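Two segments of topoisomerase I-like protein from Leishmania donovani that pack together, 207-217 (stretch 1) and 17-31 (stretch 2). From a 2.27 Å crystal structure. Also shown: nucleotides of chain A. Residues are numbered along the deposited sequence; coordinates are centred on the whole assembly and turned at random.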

# COMPACT_ATOMS: atom_id res chain seq x y z
N GLN D 207 2.61 -19.41 17.75
CA GLN D 207 3.19 -18.54 18.76
C GLN D 207 2.08 -17.72 19.41
O GLN D 207 0.90 -17.75 18.98
CB GLN D 207 4.26 -17.63 18.14
CG GLN D 207 3.73 -16.71 17.02
CD GLN D 207 4.74 -15.70 16.55
OE1 GLN D 207 5.80 -16.07 16.05
NE2 GLN D 207 4.43 -14.41 16.71
N HIS D 208 2.46 -16.99 20.46
CA HIS D 208 1.53 -16.29 21.33
C HIS D 208 2.13 -14.96 21.68
O HIS D 208 2.36 -14.67 22.86
CB HIS D 208 1.26 -17.12 22.61
CG HIS D 208 0.98 -18.56 22.34
ND1 HIS D 208 -0.16 -18.99 21.71
CD2 HIS D 208 1.72 -19.68 22.56
CE1 HIS D 208 -0.13 -20.30 21.57
NE2 HIS D 208 1.00 -20.75 22.09
N ASP D 209 2.38 -14.15 20.65
CA ASP D 209 3.06 -12.85 20.81
C ASP D 209 2.04 -11.73 21.01
O ASP D 209 1.33 -11.33 20.07
CB ASP D 209 4.01 -12.59 19.61
CG ASP D 209 4.93 -11.37 19.81
OD1 ASP D 209 4.85 -10.68 20.85
OD2 ASP D 209 5.75 -11.08 18.90
N HIS D 210 1.96 -11.24 22.25
CA HIS D 210 1.00 -10.19 22.66
C HIS D 210 1.45 -8.79 22.21
O HIS D 210 0.72 -7.81 22.38
CB HIS D 210 0.80 -10.17 24.19
CG HIS D 210 0.10 -11.38 24.75
ND1 HIS D 210 -1.21 -11.34 25.20
CD2 HIS D 210 0.54 -12.64 25.00
CE1 HIS D 210 -1.55 -12.53 25.67
NE2 HIS D 210 -0.50 -13.33 25.56
N THR D 211 2.66 -8.70 21.66
CA THR D 211 3.26 -7.42 21.25
C THR D 211 3.05 -7.14 19.76
O THR D 211 3.49 -6.09 19.26
CB THR D 211 4.77 -7.34 21.56
OG1 THR D 211 5.48 -8.36 20.83
CG2 THR D 211 5.04 -7.51 23.07
N VAL D 212 2.38 -8.06 19.06
CA VAL D 212 2.03 -7.88 17.63
C VAL D 212 0.51 -7.99 17.39
O VAL D 212 -0.21 -8.48 18.26
CB VAL D 212 2.90 -8.79 16.65
CG1 VAL D 212 4.40 -8.50 16.83
CG2 VAL D 212 2.60 -10.29 16.81
N THR D 213 0.05 -7.55 16.21
CA THR D 213 -1.38 -7.39 15.89
C THR D 213 -1.85 -8.33 14.77
O THR D 213 -2.99 -8.23 14.29
CB THR D 213 -1.74 -5.96 15.41
OG1 THR D 213 -1.08 -5.69 14.16
CG2 THR D 213 -1.37 -4.90 16.41
N TRP D 214 -0.95 -9.21 14.33
CA TRP D 214 -1.25 -10.10 13.22
C TRP D 214 -1.65 -11.48 13.68
O TRP D 214 -1.22 -11.93 14.76
CB TRP D 214 -0.08 -10.17 12.23
CG TRP D 214 1.29 -10.53 12.77
CD1 TRP D 214 2.29 -9.65 13.12
CD2 TRP D 214 1.86 -11.86 12.92
NE1 TRP D 214 3.41 -10.36 13.51
CE2 TRP D 214 3.17 -11.70 13.38
CE3 TRP D 214 1.37 -13.15 12.71
CZ2 TRP D 214 4.00 -12.79 13.65
CZ3 TRP D 214 2.19 -14.23 12.97
CH2 TRP D 214 3.50 -14.04 13.43
N LEU D 215 -2.49 -12.16 12.88
CA LEU D 215 -3.02 -13.47 13.25
C LEU D 215 -2.28 -14.60 12.54
O LEU D 215 -2.28 -15.76 13.00
CB LEU D 215 -4.53 -13.58 12.93
CG LEU D 215 -5.44 -12.39 13.24
CD1 LEU D 215 -6.95 -12.70 12.95
CD2 LEU D 215 -5.25 -11.87 14.65
N ALA D 216 -1.68 -14.27 11.40
CA ALA D 216 -0.91 -15.24 10.63
C ALA D 216 0.11 -14.52 9.74
O ALA D 216 -0.07 -13.34 9.42
CB ALA D 216 -1.85 -16.16 9.81
N MET D 217 1.17 -15.24 9.36
CA MET D 217 2.29 -14.68 8.59
C MET D 217 2.85 -15.78 7.71
O MET D 217 2.92 -16.94 8.11
CB MET D 217 3.37 -14.13 9.53
CG MET D 217 4.63 -13.52 8.87
SD MET D 217 5.94 -14.68 8.33
CE MET D 217 6.61 -15.23 9.89
P DC A 8 2.48 -4.90 14.34
OP1 DC A 8 3.08 -4.54 15.60
OP2 DC A 8 1.62 -6.12 14.29
O5' DC A 8 1.52 -3.83 13.63
C5' DC A 8 1.69 -2.47 13.57
C4' DC A 8 1.92 -1.92 12.15
O4' DC A 8 2.79 -2.70 11.32
C3' DC A 8 0.77 -1.62 11.21
O3' DC A 8 -0.02 -0.55 11.74
C2' DC A 8 1.60 -1.14 10.02
C1' DC A 8 2.93 -1.88 10.17
N1 DC A 8 3.27 -2.68 8.94
C2 DC A 8 3.85 -2.01 7.86
O2 DC A 8 4.09 -0.80 7.96
N3 DC A 8 4.16 -2.70 6.74
C4 DC A 8 3.89 -4.02 6.66
N4 DC A 8 4.22 -4.63 5.52
C5 DC A 8 3.27 -4.74 7.75
C6 DC A 8 2.97 -4.03 8.86
P DA A 7 7.02 -9.65 13.20
OP1 DA A 7 6.83 -10.12 14.59
OP2 DA A 7 6.66 -10.49 12.04
O5' DA A 7 6.24 -8.28 13.07
C5' DA A 7 6.55 -7.20 13.90
C4' DA A 7 5.77 -5.98 13.47
O4' DA A 7 6.51 -5.33 12.40
C3' DA A 7 4.35 -6.18 12.92
O3' DA A 7 3.63 -5.01 13.25
C2' DA A 7 4.54 -6.12 11.43
C1' DA A 7 5.59 -5.01 11.38
N9 DA A 7 6.28 -4.93 10.09
C8 DA A 7 6.64 -5.99 9.32
N7 DA A 7 7.22 -5.63 8.22
C5 DA A 7 7.23 -4.27 8.24
C6 DA A 7 7.72 -3.33 7.33
N6 DA A 7 8.30 -3.68 6.17
N1 DA A 7 7.58 -2.03 7.65
C2 DA A 7 7.02 -1.71 8.82
N3 DA A 7 6.50 -2.52 9.75
C4 DA A 7 6.65 -3.80 9.40
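Stretch 2 17-31: KGERRWETLAHNGVL

Stretch 2 lies along stretch 1 as a mostly irregular, loop-on-loop contact in which a backbone hydrogen bond, two bonds from side-chain donors to carbonyls, and a layered aromatic-cationic stack around His210 give way to apolar packing farther along, with 753 Å² buried in total. The direction follows from the register: Thr211 CA is 4.5 Å from Arg20 CA, and Ala216 CA is 7.1 Å from Gly29 CA, so both segments advance the same way while spreading apart. The backbone at the Thr211-Arg20 approach is loop or turn on both sides; stretch 2 has strand at Leu25 and Ala26, and stretch 1 has strand at Ala216 and Met217, which continues beyond the segment.

Stretch 1 enters the contact through a type I turn from Asp209 to Val212, which presents the His210 carbonyl to stretch 2. Arg21 N donates to His210 O at 2.6 Å and 167°, nearly linear. The extended backbone of Trp22 (phi/psi -151/161) offers its carbonyl in return: His210 ND1 donates to Trp22 O at 2.8 Å and 168°. The same imidazole lies between two flat groups. On one face the Arg20 guanidinium lies 4.0 Å away between centres, planes at 14°; on the opposite face the six-membered ring of Trp22 forms an offset stack, centroids 3.9 Å apart and planes at 27°. Arg20 CB points away from stretch 1, but its long side chain returns, anchored by a salt bridge from Arg20 NE to Glu23 OE2 at 2.7 Å. Trp22 NE1 adds a weak bond to Val212 O at 3.0 Å and 134°.

A water links Thr211 O (2.7 Å from its oxygen) with Arg21 NH1 (also 2.7 Å from that oxygen) and the DC8 phosphate.

Farther along, Leu215 CD2 meets Leu25 CD2 at 3.8 Å, while Leu215 CB sits over the His27 ring, 3.7 Å from its centroid and 13° off the normal. Ala216 CB closes against Val30 CG1 at 3.9 Å.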

# COMPACT_ATOMS: atom_id res chain seq x y z
N LYS D 17 2.87 0.57 18.87
CA LYS D 17 3.58 -0.53 18.19
C LYS D 17 4.67 -1.09 19.10
O LYS D 17 5.45 -0.32 19.69
CB LYS D 17 4.18 0.00 16.87
CG LYS D 17 4.55 -1.03 15.78
CD LYS D 17 5.27 -0.29 14.62
CE LYS D 17 5.43 -1.09 13.29
NZ LYS D 17 6.19 -2.32 13.53
N GLY D 18 4.71 -2.42 19.24
CA GLY D 18 5.76 -3.11 20.01
C GLY D 18 5.45 -3.29 21.50
O GLY D 18 6.09 -4.11 22.16
N GLU D 19 4.49 -2.53 22.02
CA GLU D 19 3.95 -2.70 23.36
C GLU D 19 2.92 -3.83 23.35
O GLU D 19 2.55 -4.32 22.27
CB GLU D 19 3.26 -1.42 23.85
CG GLU D 19 4.16 -0.20 23.89
CD GLU D 19 3.46 1.05 24.44
OE1 GLU D 19 2.22 1.14 24.37
OE2 GLU D 19 4.17 1.95 24.96
N ARG D 20 2.48 -4.24 24.53
CA ARG D 20 1.42 -5.23 24.70
C ARG D 20 0.12 -4.76 24.05
O ARG D 20 -0.40 -3.70 24.40
CB ARG D 20 1.22 -5.52 26.18
CG ARG D 20 0.64 -6.88 26.45
CD ARG D 20 0.65 -7.19 27.93
NE ARG D 20 -0.20 -8.35 28.21
CZ ARG D 20 0.20 -9.62 28.16
NH1 ARG D 20 1.44 -9.92 27.86
NH2 ARG D 20 -0.65 -10.60 28.43
N ARG D 21 -0.39 -5.53 23.09
CA ARG D 21 -1.49 -5.05 22.25
C ARG D 21 -2.82 -5.71 22.59
O ARG D 21 -3.87 -5.14 22.32
CB ARG D 21 -1.18 -5.23 20.74
CG ARG D 21 0.11 -4.59 20.28
CD ARG D 21 0.12 -3.09 20.55
NE ARG D 21 -0.90 -2.38 19.76
CZ ARG D 21 -0.71 -1.93 18.52
NH1 ARG D 21 0.45 -2.12 17.88
NH2 ARG D 21 -1.70 -1.31 17.91
N TRP D 22 -2.77 -6.91 23.16
CA TRP D 22 -3.96 -7.69 23.51
C TRP D 22 -3.70 -8.62 24.72
O TRP D 22 -2.55 -8.91 25.05
CB TRP D 22 -4.50 -8.51 22.32
CG TRP D 22 -3.47 -9.41 21.62
CD1 TRP D 22 -2.66 -9.05 20.57
CD2 TRP D 22 -3.16 -10.78 21.91
NE1 TRP D 22 -1.88 -10.10 20.19
CE2 TRP D 22 -2.15 -11.17 21.00
CE3 TRP D 22 -3.63 -11.71 22.85
CZ2 TRP D 22 -1.60 -12.48 21.00
CZ3 TRP D 22 -3.08 -13.00 22.85
CH2 TRP D 22 -2.07 -13.37 21.93
N GLU D 23 -4.78 -9.07 25.36
CA GLU D 23 -4.72 -10.01 26.49
C GLU D 23 -5.19 -11.37 26.03
O GLU D 23 -4.63 -12.40 26.42
CB GLU D 23 -5.58 -9.52 27.66
CG GLU D 23 -4.97 -8.32 28.38
CD GLU D 23 -3.55 -8.59 28.89
OE1 GLU D 23 -3.26 -9.76 29.27
OE2 GLU D 23 -2.73 -7.63 28.89
N THR D 24 -6.22 -11.36 25.20
CA THR D 24 -6.73 -12.59 24.62
C THR D 24 -6.96 -12.43 23.12
O THR D 24 -7.38 -11.37 22.65
CB THR D 24 -8.05 -13.06 25.29
OG1 THR D 24 -9.04 -12.04 25.17
CG2 THR D 24 -7.84 -13.43 26.76
N LEU D 25 -6.69 -13.50 22.39
CA LEU D 25 -6.91 -13.54 20.97
C LEU D 25 -7.34 -14.93 20.52
O LEU D 25 -6.63 -15.90 20.72
CB LEU D 25 -5.64 -13.06 20.22
CG LEU D 25 -5.64 -12.91 18.71
CD1 LEU D 25 -6.82 -12.07 18.19
CD2 LEU D 25 -4.29 -12.33 18.28
N ALA D 26 -8.50 -15.00 19.89
CA ALA D 26 -9.04 -16.22 19.33
C ALA D 26 -9.44 -16.01 17.87
O ALA D 26 -10.08 -15.01 17.52
CB ALA D 26 -10.26 -16.68 20.16
N HIS D 27 -9.09 -16.97 17.02
CA HIS D 27 -9.45 -16.90 15.60
C HIS D 27 -9.33 -18.28 14.99
O HIS D 27 -8.75 -19.18 15.58
CB HIS D 27 -8.58 -15.86 14.83
CG HIS D 27 -7.12 -16.19 14.81
ND1 HIS D 27 -6.55 -17.00 13.85
CD2 HIS D 27 -6.11 -15.82 15.64
CE1 HIS D 27 -5.26 -17.13 14.09
NE2 HIS D 27 -4.96 -16.42 15.17
N ASN D 28 -9.88 -18.43 13.79
CA ASN D 28 -9.93 -19.71 13.09
C ASN D 28 -8.91 -19.92 11.97
O ASN D 28 -9.07 -20.83 11.16
CB ASN D 28 -11.34 -19.89 12.51
CG ASN D 28 -12.40 -19.98 13.60
OD1 ASN D 28 -12.25 -20.73 14.55
ND2 ASN D 28 -13.47 -19.23 13.45
N GLY D 29 -7.87 -19.08 11.92
CA GLY D 29 -6.81 -19.20 10.92
C GLY D 29 -7.21 -18.64 9.57
O GLY D 29 -7.90 -17.63 9.48
N VAL D 30 -6.81 -19.34 8.51
CA VAL D 30 -6.86 -18.78 7.16
C VAL D 30 -7.64 -19.65 6.18
O VAL D 30 -7.70 -20.86 6.34
CB VAL D 30 -5.42 -18.55 6.63
CG1 VAL D 30 -4.73 -17.45 7.46
CG2 VAL D 30 -4.60 -19.85 6.63
N LEU D 31 -8.22 -19.01 5.16
CA LEU D 31 -8.90 -19.74 4.09
C LEU D 31 -7.94 -19.93 2.90
O LEU D 31 -7.53 -18.96 2.26
CB LEU D 31 -10.21 -19.03 3.69
CG LEU D 31 -11.14 -19.66 2.61
CD1 LEU D 31 -11.47 -21.13 2.88
CD2 LEU D 31 -12.42 -18.87 2.40
O HOH W 1 2.62 -3.78 18.08